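Local coordinates for protein 2-keto-3-deoxygluconate kinase (Thermotoga maritima, PDB 2AFB) that probably phosphorylates 2-keto-3-deoxygluconate at the expense of ATP, as a sugar kinase of the pfkB (ribokinase-like) family, at residues F18-L23 and A118-S123; Y100-G105 and I284-G289; W141-G146 and T172-L177. All coordinates share one frame; numbering follows the deposited sequence.

Interaction 1. Residues F18-L23 and A118-S123; sequences FGEIML and AHSAIS
F18 begins the contact from the end of strand 14-18: its CE1 lies 4.1 Å from CD1 of I122, which comes in obliquely to the ring. The ring also packs edge-to-face with F130 and W132 and against helix 155-169. At G19 the meeting is with the backbone, since CG1 and CD1 of I122 each lie 4.0 Å from G19 O, an oxygen that T65 OG1 grips with a hydrogen bond. E20 carries the polar part. Its side chain leaves anti to the backbone N (chi1 176°) and runs out extended, crossing the isoleucine obliquely. CG2 of I122 packs against this chain, 3.4 Å from E20 CD, while CG1 leads off to G19 and F18. At the tip, S120 OG donates a hydrogen bond of 2.9 Å to E20 OE2, meeting it from above the carboxylate plane, 47° out of it. The same S120 OG accepts from S123 N at 3.2 Å, an ST motif that fixes the hydroxyl where the loop turns into helical backbone angles. The other carboxylate oxygen, E20 OE1, forms a salt bridge with R117. A buried carboxylate is thus met by a hydroxyl and a guanidinium with a methyl group against its carbon, an arrangement likely to keep E20 ionised and to tie the loop after strand 112-116 to the link between strands 14-18 and 22-26.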
loop_
_atom_site.group_PDB
_atom_site.type_symbol
_atom_site.label_atom_id
_atom_site.label_comp_id
_atom_site.label_asym_id
_atom_site.label_seq_id
_atom_site.Cartn_x
_atom_site.Cartn_y
_atom_site.Cartn_z
ATOM N N PHE A 18 7.346 22.993 25.180
ATOM C CA PHE A 18 8.205 22.006 25.815
ATOM C C PHE A 18 7.417 20.799 26.154
ATOM O O PHE A 18 6.376 20.893 26.772
ATOM C CB PHE A 18 8.731 22.544 27.129
ATOM C CG PHE A 18 9.515 21.539 27.953
ATOM C CD1 PHE A 18 10.726 21.068 27.514
ATOM C CD2 PHE A 18 9.057 21.124 29.202
ATOM C CE1 PHE A 18 11.464 20.165 28.269
ATOM C CE2 PHE A 18 9.803 20.214 29.987
ATOM C CZ PHE A 18 10.996 19.742 29.511
ATOM N N GLY A 19 7.967 19.658 25.816
ATOM C CA GLY A 19 7.410 18.407 26.255
ATOM C C GLY A 19 8.005 17.247 25.498
ATOM O O GLY A 19 9.165 17.305 25.110
ATOM N N GLU A 20 7.204 16.194 25.334
ATOM C CA GLU A 20 7.633 14.945 24.651
ATOM C C GLU A 20 6.996 14.750 23.304
ATOM O O GLU A 20 5.781 14.866 23.169
ATOM C CB GLU A 20 7.329 13.695 25.514
ATOM C CG GLU A 20 7.674 12.383 24.816
ATOM C CD GLU A 20 7.858 11.162 25.745
ATOM O OE1 GLU A 20 7.153 11.051 26.763
ATOM O OE2 GLU A 20 8.667 10.269 25.416
ATOM N N ILE A 21 7.823 14.409 22.331
ATOM C CA ILE A 21 7.351 13.944 21.058
ATOM C C ILE A 21 7.640 12.454 20.905
ATOM O O ILE A 21 8.708 11.955 21.282
ATOM C CB ILE A 21 7.910 14.801 19.907
ATOM C CG1 ILE A 21 7.169 14.442 18.617
ATOM C CG2 ILE A 21 9.431 14.660 19.791
ATOM C CD1 ILE A 21 7.441 15.291 17.439
HETATM N N MSE A 22 6.637 11.732 20.428
HETATM C CA MSE A 22 6.703 10.304 20.343
HETATM C C MSE A 22 6.522 9.857 18.927
HETATM O O MSE A 22 5.843 10.520 18.142
HETATM C CB MSE A 22 5.599 9.653 21.157
HETATM C CG MSE A 22 5.752 9.885 22.572
HETATM SE SE MSE A 22 4.239 9.225 23.577
HETATM C CE MSE A 22 2.788 10.632 23.089
ATOM N N LEU A 23 7.097 8.696 18.640
ATOM C CA LEU A 23 6.721 7.940 17.444
ATOM C C LEU A 23 5.302 7.393 17.578
ATOM O O LEU A 23 5.022 6.698 18.553
ATOM C CB LEU A 23 7.665 6.766 17.267
ATOM C CG LEU A 23 7.249 5.741 16.166
ATOM C CD1 LEU A 23 7.302 6.272 14.763
ATOM C CD2 LEU A 23 8.142 4.509 16.272
ATOM N N ALA A 118 7.880 4.829 28.410
ATOM C CA ALA A 118 8.750 4.800 29.582
ATOM C C ALA A 118 10.219 4.714 29.203
ATOM O O ALA A 118 10.589 4.107 28.229
ATOM C CB ALA A 118 8.369 3.667 30.471
ATOM N N HIS A 119 11.046 5.401 29.954
ATOM C CA HIS A 119 12.498 5.361 29.797
ATOM C C HIS A 119 12.964 6.046 28.523
ATOM O O HIS A 119 14.086 5.844 28.102
ATOM C CB HIS A 119 13.033 3.915 29.873
ATOM C CG HIS A 119 12.480 3.128 31.012
ATOM N ND1 HIS A 119 12.796 3.398 32.329
ATOM C CD2 HIS A 119 11.639 2.063 31.035
ATOM C CE1 HIS A 119 12.160 2.542 33.113
ATOM N NE2 HIS A 119 11.459 1.716 32.353
ATOM N N SER A 120 12.100 6.878 27.951
ATOM C CA SER A 120 12.447 7.720 26.822
ATOM C C SER A 120 13.500 8.732 27.230
ATOM O O SER A 120 13.636 9.072 28.420
ATOM C CB SER A 120 11.207 8.498 26.303
ATOM O OG SER A 120 10.748 9.450 27.283
ATOM N N ALA A 121 14.215 9.245 26.223
ATOM C CA ALA A 121 15.279 10.199 26.447
ATOM C C ALA A 121 14.761 11.448 27.214
ATOM O O ALA A 121 15.426 11.963 28.100
ATOM C CB ALA A 121 15.912 10.583 25.087
ATOM N N ILE A 122 13.576 11.933 26.876
ATOM C CA ILE A 122 13.047 13.108 27.577
ATOM C C ILE A 122 12.684 12.756 29.018
ATOM O O ILE A 122 12.904 13.567 29.916
ATOM C CB ILE A 122 11.850 13.783 26.811
ATOM C CG1 ILE A 122 11.298 15.014 27.540
ATOM C CG2 ILE A 122 10.680 12.820 26.604
ATOM C CD1 ILE A 122 12.197 16.182 27.500
ATOM N N SER A 123 12.141 11.558 29.236
ATOM C CA SER A 123 11.718 11.128 30.569
ATOM C C SER A 123 12.883 11.143 31.543
ATOM O O SER A 123 12.686 11.481 32.683
ATOM C CB SER A 123 11.023 9.761 30.563
ATOM O OG SER A 123 11.920 8.686 30.467
#

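Interaction 2. Residues Y100-G105 and I284-G289; sequences YFLEIG and IVDRVG
Y100 and V288 reach toward each other tip to tip, the phenol oxygen Y100 OH standing 3.5 Å from V288 CG1. With CG between the backbone N and the carbonyl carbon (chi1 74°), the tyrosine ring leaves the strand toward this valine, and Y100 OH is hydrogen-bonded to D328 OD2. V288 CG1 is anti to the backbone N (chi1 179°) and CG2 anti to the carbonyl carbon, which splits the methyls between two partners: CG2 lies 3.8 Å from L102 CD2, where the side chains slide past each other in opposite directions. Y100, L102 and I104, every second residue of strand 99-103 and just past its end, all point at the loop between strand 273-283 and helix 290-304. The small four-stranded sheet, which in pfkB kinases forms the lid over the substrate cleft of the large alpha/beta domain, is joined here to that domain. G289 takes the helix N-cap position, and just before it D286 OD1 accepts from V288 N at 3.2 Å, closing an Asx turn. D286 OD2 turns to a salt bridge with R24 and a hydrogen bond from G327 N. I104 crosses D286 at about a right angle, its CD1 4.2 Å from D286 OD2. Its CG2, anti to the backbone N, comes within 4.1 Å of V285 O.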
loop_
_atom_site.group_PDB
_atom_site.type_symbol
_atom_site.label_atom_id
_atom_site.label_comp_id
_atom_site.label_asym_id
_atom_site.label_seq_id
_atom_site.Cartn_x
_atom_site.Cartn_y
_atom_site.Cartn_z
ATOM N N TYR A 100 3.872 5.501 20.927
ATOM C CA TYR A 100 2.552 5.003 21.181
ATOM C C TYR A 100 1.908 4.389 19.987
ATOM O O TYR A 100 2.132 4.831 18.857
ATOM C CB TYR A 100 1.646 6.046 21.817
ATOM C CG TYR A 100 1.095 7.185 21.002
ATOM C CD1 TYR A 100 1.903 8.245 20.585
ATOM C CD2 TYR A 100 -0.268 7.240 20.698
ATOM C CE1 TYR A 100 1.363 9.342 19.903
ATOM C CE2 TYR A 100 -0.826 8.340 20.031
ATOM C CZ TYR A 100 -0.012 9.390 19.638
ATOM O OH TYR A 100 -0.557 10.463 18.939
ATOM N N PHE A 101 1.141 3.331 20.268
ATOM C CA PHE A 101 0.382 2.630 19.240
ATOM C C PHE A 101 -1.038 3.119 19.357
ATOM O O PHE A 101 -1.590 3.170 20.435
ATOM C CB PHE A 101 0.403 1.137 19.457
ATOM C CG PHE A 101 1.777 0.539 19.439
ATOM C CD1 PHE A 101 2.589 0.652 20.522
ATOM C CD2 PHE A 101 2.272 -0.123 18.312
ATOM C CE1 PHE A 101 3.873 0.113 20.522
ATOM C CE2 PHE A 101 3.556 -0.669 18.317
ATOM C CZ PHE A 101 4.359 -0.520 19.426
ATOM N N LEU A 102 -1.632 3.459 18.246
ATOM C CA LEU A 102 -2.981 3.966 18.233
ATOM C C LEU A 102 -3.860 3.183 17.276
ATOM O O LEU A 102 -3.534 3.056 16.077
ATOM C CB LEU A 102 -2.960 5.435 17.815
ATOM C CG LEU A 102 -4.354 6.002 17.500
ATOM C CD1 LEU A 102 -5.051 6.258 18.812
ATOM C CD2 LEU A 102 -4.204 7.336 16.686
ATOM N N GLU A 103 -4.974 2.659 17.803
ATOM C CA GLU A 103 -6.027 2.053 17.011
ATOM C C GLU A 103 -7.067 3.097 16.884
ATOM O O GLU A 103 -7.642 3.535 17.881
ATOM C CB GLU A 103 -6.669 0.868 17.683
ATOM C CG GLU A 103 -5.814 -0.369 17.790
ATOM C CD GLU A 103 -6.531 -1.535 18.510
ATOM O OE1 GLU A 103 -7.478 -1.278 19.320
ATOM O OE2 GLU A 103 -6.120 -2.700 18.287
ATOM N N ILE A 104 -7.340 3.494 15.654
ATOM C CA ILE A 104 -8.363 4.497 15.407
ATOM C C ILE A 104 -9.743 3.811 15.358
ATOM O O ILE A 104 -9.999 2.901 14.516
ATOM C CB ILE A 104 -8.090 5.265 14.109
ATOM C CG1 ILE A 104 -6.734 5.967 14.239
ATOM C CG2 ILE A 104 -9.212 6.254 13.825
ATOM C CD1 ILE A 104 -6.262 6.574 12.962
ATOM N N GLY A 105 -10.613 4.247 16.262
ATOM C CA GLY A 105 -11.884 3.561 16.447
ATOM C C GLY A 105 -12.946 3.992 15.412
ATOM O O GLY A 105 -12.727 4.830 14.547
ATOM N N ILE A 284 -15.365 12.301 12.064
ATOM C CA ILE A 284 -13.972 12.333 12.405
ATOM C C ILE A 284 -13.089 11.450 11.494
ATOM O O ILE A 284 -13.444 10.320 11.212
ATOM C CB ILE A 284 -13.857 11.864 13.898
ATOM C CG1 ILE A 284 -14.611 12.857 14.812
ATOM C CG2 ILE A 284 -12.449 11.720 14.307
ATOM C CD1 ILE A 284 -14.817 12.350 16.216
ATOM N N VAL A 285 -11.968 11.994 11.009
ATOM C CA VAL A 285 -10.901 11.225 10.347
ATOM C C VAL A 285 -9.816 10.824 11.414
ATOM O O VAL A 285 -9.399 9.655 11.519
ATOM C CB VAL A 285 -10.218 12.051 9.291
ATOM C CG1 VAL A 285 -8.958 11.378 8.783
ATOM C CG2 VAL A 285 -11.183 12.383 8.172
ATOM N N ASP A 286 -9.380 11.810 12.191
ATOM C CA ASP A 286 -8.368 11.606 13.238
ATOM C C ASP A 286 -8.499 12.703 14.280
ATOM O O ASP A 286 -8.005 13.801 14.067
ATOM C CB ASP A 286 -6.956 11.628 12.635
ATOM C CG ASP A 286 -5.875 10.981 13.559
ATOM O OD1 ASP A 286 -6.046 10.938 14.837
ATOM O OD2 ASP A 286 -4.851 10.515 12.964
ATOM N N ARG A 287 -9.110 12.386 15.423
ATOM C CA ARG A 287 -9.293 13.394 16.484
ATOM C C ARG A 287 -8.022 13.720 17.269
ATOM O O ARG A 287 -7.984 14.711 18.015
ATOM C CB ARG A 287 -10.381 12.977 17.466
ATOM C CG ARG A 287 -9.878 12.253 18.702
ATOM C CD ARG A 287 -11.035 11.817 19.612
ATOM N NE ARG A 287 -11.167 12.533 20.894
ATOM C CZ ARG A 287 -11.817 12.034 21.969
ATOM N NH1 ARG A 287 -12.373 10.827 21.924
ATOM N NH2 ARG A 287 -11.920 12.725 23.108
ATOM N N VAL A 288 -7.001 12.885 17.146
ATOM C CA VAL A 288 -5.737 13.151 17.844
ATOM C C VAL A 288 -5.207 14.554 17.463
ATOM O O VAL A 288 -5.184 14.924 16.287
ATOM C CB VAL A 288 -4.647 12.064 17.594
ATOM C CG1 VAL A 288 -3.349 12.421 18.343
ATOM C CG2 VAL A 288 -5.167 10.710 18.087
ATOM N N GLY A 289 -4.793 15.314 18.472
ATOM C CA GLY A 289 -4.253 16.685 18.243
ATOM C C GLY A 289 -5.289 17.803 18.253
ATOM O O GLY A 289 -4.933 18.986 18.169
HETATM O O HOH W 1 -12.936 7.536 12.352
#

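Interaction 3. Residues W141-G146 and T172-L177; sequences WFHFSG and TVSCDL
S174 OG is gripped by two side chains of the neighbouring strand, W141 and H143, which lie on the same face of the sheet as the serine. W141 NE1 donates to it over 3.0 Å in an almost straight bond (175°), with the oxygen in the plane of the indole. H143 ND1 lies only 2.5 Å from S174 OG, a short hydrogen bond in which either atom could be the donor. Beyond its bond, the indole lays one face of its six-membered ring over T172, whose CG2 stands 3.6 Å from the ring centroid in a CH-pi contact; with OG1 beside the backbone N and anti to the carbonyl carbon (chi1 -58°), this methyl is anti to the N and turned to the ring. An alanine at W141 would probably leave S174 OG without its indole donor and open a gap over the T172 methyl, beside I299 and L303 of helix 290-304. Strands 141-145 and 172-176 are parallel neighbours in the central sheet, joined by helix 155-169 in a beta-alpha-beta crossover of the ribokinase-like fold. Their backbones bond in regular alternation, from F142 N to T172 O at 2.8 Å through S174, F144 and D176 to G146 N. F142, F144, V173 and C175 share the other face, where the first three pack against helix 155-169. There the F144 ring, its CG placed between backbone N and carbonyl carbon (chi1 68°), takes C175 CB over one face and C175 SG obliquely, 3.6 Å from F144 CE2. V173 CG1 meets the ring's edge at F144 CE1, 3.9 Å away. On the face with W141 and H143, S145 OG turns to E47.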
loop_
_atom_site.group_PDB
_atom_site.type_symbol
_atom_site.label_atom_id
_atom_site.label_comp_id
_atom_site.label_asym_id
_atom_site.label_seq_id
_atom_site.Cartn_x
_atom_site.Cartn_y
_atom_site.Cartn_z
ATOM N N TRP A 141 6.134 34.061 24.020
ATOM C CA TRP A 141 5.212 33.050 24.552
ATOM C C TRP A 141 5.904 31.745 24.862
ATOM O O TRP A 141 6.810 31.358 24.154
ATOM C CB TRP A 141 4.090 32.751 23.552
ATOM C CG TRP A 141 2.840 32.248 24.178
ATOM C CD1 TRP A 141 2.615 30.987 24.656
ATOM C CD2 TRP A 141 1.612 32.976 24.387
ATOM N NE1 TRP A 141 1.341 30.884 25.142
ATOM C CE2 TRP A 141 0.691 32.080 24.959
ATOM C CE3 TRP A 141 1.180 34.250 24.049
ATOM C CZ2 TRP A 141 -0.622 32.442 25.260
ATOM C CZ3 TRP A 141 -0.129 34.641 24.392
ATOM C CH2 TRP A 141 -1.002 33.743 24.993
ATOM N N PHE A 142 5.450 31.126 25.966
ATOM C CA PHE A 142 5.849 29.802 26.433
ATOM C C PHE A 142 4.623 28.961 26.828
ATOM O O PHE A 142 3.747 29.386 27.597
ATOM C CB PHE A 142 6.784 29.893 27.621
ATOM C CG PHE A 142 7.233 28.573 28.115
ATOM C CD1 PHE A 142 8.072 27.803 27.366
ATOM C CD2 PHE A 142 6.763 28.064 29.320
ATOM C CE1 PHE A 142 8.482 26.564 27.834
ATOM C CE2 PHE A 142 7.166 26.805 29.773
ATOM C CZ PHE A 142 8.034 26.081 29.053
ATOM N N HIS A 143 4.584 27.777 26.266
ATOM C CA HIS A 143 3.486 26.832 26.443
ATOM C C HIS A 143 3.952 25.462 26.960
ATOM O O HIS A 143 4.933 24.929 26.458
ATOM C CB HIS A 143 2.708 26.648 25.125
ATOM C CG HIS A 143 1.576 25.695 25.262
ATOM N ND1 HIS A 143 0.421 26.023 25.933
ATOM C CD2 HIS A 143 1.464 24.389 24.916
ATOM C CE1 HIS A 143 -0.383 24.974 25.936
ATOM N NE2 HIS A 143 0.246 23.960 25.356
ATOM N N PHE A 144 3.235 24.908 27.959
ATOM C CA PHE A 144 3.473 23.539 28.465
ATOM C C PHE A 144 2.140 22.903 28.760
ATOM O O PHE A 144 1.112 23.608 28.775
ATOM C CB PHE A 144 4.398 23.473 29.725
ATOM C CG PHE A 144 3.798 24.065 31.002
ATOM C CD1 PHE A 144 3.700 25.447 31.179
ATOM C CD2 PHE A 144 3.365 23.237 32.030
ATOM C CE1 PHE A 144 3.160 25.970 32.348
ATOM C CE2 PHE A 144 2.823 23.735 33.162
ATOM C CZ PHE A 144 2.712 25.107 33.330
ATOM N N SER A 145 2.143 21.565 28.929
ATOM C CA SER A 145 0.944 20.865 29.367
ATOM C C SER A 145 1.180 19.959 30.577
ATOM O O SER A 145 2.320 19.560 30.860
ATOM C CB SER A 145 0.352 20.063 28.230
ATOM O OG SER A 145 0.771 18.724 28.316
ATOM N N GLY A 146 0.092 19.615 31.276
ATOM C CA GLY A 146 0.161 18.720 32.464
ATOM C C GLY A 146 0.551 17.256 32.194
ATOM O O GLY A 146 0.750 16.448 33.111
ATOM N N THR A 172 4.788 35.571 28.283
ATOM C CA THR A 172 3.457 35.033 28.499
ATOM C C THR A 172 3.516 33.533 28.517
ATOM O O THR A 172 4.176 32.923 27.662
ATOM C CB THR A 172 2.435 35.481 27.440
ATOM O OG1 THR A 172 2.365 36.916 27.429
ATOM C CG2 THR A 172 1.060 34.946 27.821
ATOM N N VAL A 173 2.828 32.962 29.513
ATOM C CA VAL A 173 2.846 31.549 29.804
ATOM C C VAL A 173 1.426 30.990 29.709
ATOM O O VAL A 173 0.514 31.476 30.375
ATOM C CB VAL A 173 3.416 31.256 31.212
ATOM C CG1 VAL A 173 3.193 29.830 31.612
ATOM C CG2 VAL A 173 4.897 31.605 31.294
ATOM N N SER A 174 1.262 29.967 28.863
ATOM C CA SER A 174 0.067 29.162 28.849
ATOM C C SER A 174 0.344 27.717 29.325
ATOM O O SER A 174 1.453 27.168 29.194
ATOM C CB SER A 174 -0.573 29.162 27.449
ATOM O OG SER A 174 0.252 28.496 26.528
ATOM N N CYS A 175 -0.718 27.113 29.849
ATOM C CA CYS A 175 -0.741 25.719 30.258
ATOM C C CYS A 175 -2.051 25.068 29.805
ATOM O O CYS A 175 -3.119 25.572 30.108
ATOM C CB CYS A 175 -0.644 25.621 31.778
ATOM S SG CYS A 175 -0.716 23.939 32.473
ATOM N N ASP A 176 -1.954 23.965 29.090
ATOM C CA ASP A 176 -3.090 23.055 28.893
ATOM C C ASP A 176 -3.005 21.946 29.962
ATOM O O ASP A 176 -2.076 21.168 29.962
ATOM C CB ASP A 176 -3.044 22.439 27.472
ATOM C CG ASP A 176 -4.274 21.550 27.141
ATOM O OD1 ASP A 176 -4.981 21.065 28.083
ATOM O OD2 ASP A 176 -4.510 21.332 25.914
ATOM N N LEU A 177 -3.990 21.885 30.855
ATOM C CA LEU A 177 -3.920 21.023 32.003
ATOM C C LEU A 177 -3.781 19.550 31.630
ATOM O O LEU A 177 -3.055 18.828 32.302
ATOM C CB LEU A 177 -5.131 21.218 32.920
ATOM C CG LEU A 177 -5.346 22.570 33.593
ATOM C CD1 LEU A 177 -6.630 22.449 34.441
ATOM C CD2 LEU A 177 -4.181 22.941 34.472
#

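From the N terminus, the chain runs through residues 18-23, leaving the large sheet for the smaller one, and passes through 100-105, where interaction 2 opens, before interaction 1 closes at 118-123, tying the loop after strand 112-116 to the passage between the sheets. Interaction 2 closes only at 284-289, so the two loops cross; it ties the small sheet to the loop before helix 290-304. Strands 22-26 and 99-103 are neighbours, and M22 CE packs 3.6 Å from Y100 CD1. Interaction 3 opens after interaction 1 has closed and lies wholly within the span of interaction 2, about 8 Å from it at nearest atoms. It joins two inner strands of the large sheet, and F142 CZ packs 4.1 Å from F18 CB of interaction 1.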